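Local coordinates for protein putative isomerase (Streptomyces coelicolor A3, PDB 2OQH) that probably catalyses the dehydration of D-glucarate to 5-dehydro-4-deoxy-D-glucarate, as a TIM-barrel member of the enolase superfamily, at residues A[310-314]-A[345-349]. Residue numbers count along the deposited sequence, not the author numbering.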
loop_
_atom_site.group_PDB
_atom_site.type_symbol
_atom_site.label_atom_id
_atom_site.label_comp_id
_atom_site.label_asym_id
_atom_site.label_seq_id
_atom_site.Cartn_x
_atom_site.Cartn_y
_atom_site.Cartn_z
ATOM N N LEU A 310 -4.384 4.052 -7.175
ATOM C CA LEU A 310 -4.316 3.979 -8.627
ATOM C C LEU A 310 -4.144 5.363 -9.238
ATOM O O LEU A 310 -3.453 5.515 -10.239
ATOM C CB LEU A 310 -5.578 3.306 -9.183
ATOM C CG LEU A 310 -5.690 1.829 -8.803
ATOM C CD1 LEU A 310 -7.054 1.257 -9.205
ATOM C CD2 LEU A 310 -4.566 1.078 -9.493
ATOM N N ALA A 311 -4.776 6.368 -8.634
ATOM C CA ALA A 311 -4.659 7.739 -9.130
ATOM C C ALA A 311 -3.219 8.213 -8.933
ATOM O O ALA A 311 -2.651 8.894 -9.784
ATOM C CB ALA A 311 -5.622 8.662 -8.385
ATOM N N VAL A 312 -2.630 7.838 -7.806
ATOM C CA VAL A 312 -1.262 8.237 -7.534
ATOM C C VAL A 312 -0.305 7.572 -8.517
ATOM O O VAL A 312 0.498 8.248 -9.152
ATOM C CB VAL A 312 -0.862 7.899 -6.093
ATOM C CG1 VAL A 312 0.605 8.241 -5.862
ATOM C CG2 VAL A 312 -1.736 8.697 -5.126
ATOM N N VAL A 313 -0.407 6.255 -8.661
ATOM C CA VAL A 313 0.470 5.537 -9.578
ATOM C C VAL A 313 0.341 6.076 -10.998
ATOM O O VAL A 313 1.338 6.333 -11.677
ATOM C CB VAL A 313 0.154 4.023 -9.593
ATOM C CG1 VAL A 313 0.992 3.333 -10.661
ATOM C CG2 VAL A 313 0.436 3.411 -8.229
ATOM N N SER A 314 -0.901 6.257 -11.430
ATOM C CA SER A 314 -1.209 6.746 -12.767
ATOM C C SER A 314 -0.540 8.079 -13.108
ATOM O O SER A 314 -0.109 8.290 -14.241
ATOM C CB SER A 314 -2.734 6.876 -12.917
ATOM O OG SER A 314 -3.095 7.360 -14.201
ATOM N N LEU A 345 -4.453 -3.444 -12.867
ATOM C CA LEU A 345 -5.655 -2.726 -12.460
ATOM C C LEU A 345 -5.786 -1.497 -13.340
ATOM O O LEU A 345 -4.800 -0.813 -13.610
ATOM C CB LEU A 345 -5.562 -2.286 -10.998
ATOM C CG LEU A 345 -5.787 -3.354 -9.928
ATOM C CD1 LEU A 345 -5.322 -2.842 -8.578
ATOM C CD2 LEU A 345 -7.256 -3.716 -9.878
ATOM N N ARG A 346 -6.997 -1.221 -13.804
ATOM C CA ARG A 346 -7.207 -0.052 -14.644
ATOM C C ARG A 346 -7.566 1.118 -13.741
ATOM O O ARG A 346 -8.320 0.968 -12.781
ATOM C CB ARG A 346 -8.327 -0.306 -15.658
ATOM C CG ARG A 346 -8.521 0.835 -16.656
ATOM C CD ARG A 346 -9.438 0.418 -17.792
ATOM N NE ARG A 346 -10.804 0.202 -17.328
ATOM C CZ ARG A 346 -11.728 -0.470 -18.007
ATOM N NH1 ARG A 346 -11.424 -0.998 -19.188
ATOM N NH2 ARG A 346 -12.952 -0.607 -17.505
ATOM N N VAL A 347 -7.011 2.284 -14.044
ATOM C CA VAL A 347 -7.282 3.474 -13.249
ATOM C C VAL A 347 -8.673 4.026 -13.562
ATOM O O VAL A 347 -8.968 4.354 -14.714
ATOM C CB VAL A 347 -6.246 4.574 -13.547
ATOM C CG1 VAL A 347 -6.407 5.708 -12.552
ATOM C CG2 VAL A 347 -4.837 3.999 -13.487
ATOM N N PRO A 348 -9.550 4.123 -12.544
ATOM C CA PRO A 348 -10.912 4.643 -12.721
ATOM C C PRO A 348 -10.909 5.948 -13.514
ATOM O O PRO A 348 -9.907 6.670 -13.520
ATOM C CB PRO A 348 -11.396 4.815 -11.283
ATOM C CG PRO A 348 -10.757 3.640 -10.601
ATOM C CD PRO A 348 -9.344 3.662 -11.157
ATOM N N SER A 349 -12.023 6.263 -14.174
ATOM C CA SER A 349 -12.087 7.465 -15.008
ATOM C C SER A 349 -12.987 8.632 -14.594
ATOM O O SER A 349 -12.744 9.776 -15.001
ATOM C CB SER A 349 -12.443 7.058 -16.444
ATOM O OG SER A 349 -13.616 6.255 -16.469
#
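Residues 310-314 form one turn of a helix, closed by the hydrogen bond from Ser314 N to Leu310 O at 2.9 Å, while 345-349 leaves the end of a strand at Arg346 and runs on as loop. The backbones come nearest at Leu310 and Val347, whose CA atoms are 5.5 Å apart. No hydrogen bond crosses between the segments, so the 254 Å² they bury rests on van der Waals packing, mostly between apolar side chains. Leu310 contributes most: its CD2 lies 3.8 Å from Leu345 CB, and its CD1 reaches both Arg346 O at 3.8 Å and Pro348 CD at 3.9 Å. Val347 spans the turn between Leu310 and Ser314: its CG1 and CG2 are each 3.8 Å from Leu310 O, and 3.9 and 3.6 Å from Ser314 CB. The Ser314 hydroxyl is hydrogen-bonded to Arg125 O, while its CB packs on Val347. Arg346 points its CA-to-CB bond away from the helix. In this enolase-type TIM barrel, the contact packs helix 303-315 against the end of strand 344-346 and the loop that follows it; the strand pairs antiparallel with strand 127-134, where Leu310 also touches Val128, and Thr117 of helix 116-119 meets Ala311, Ser314 and Val347.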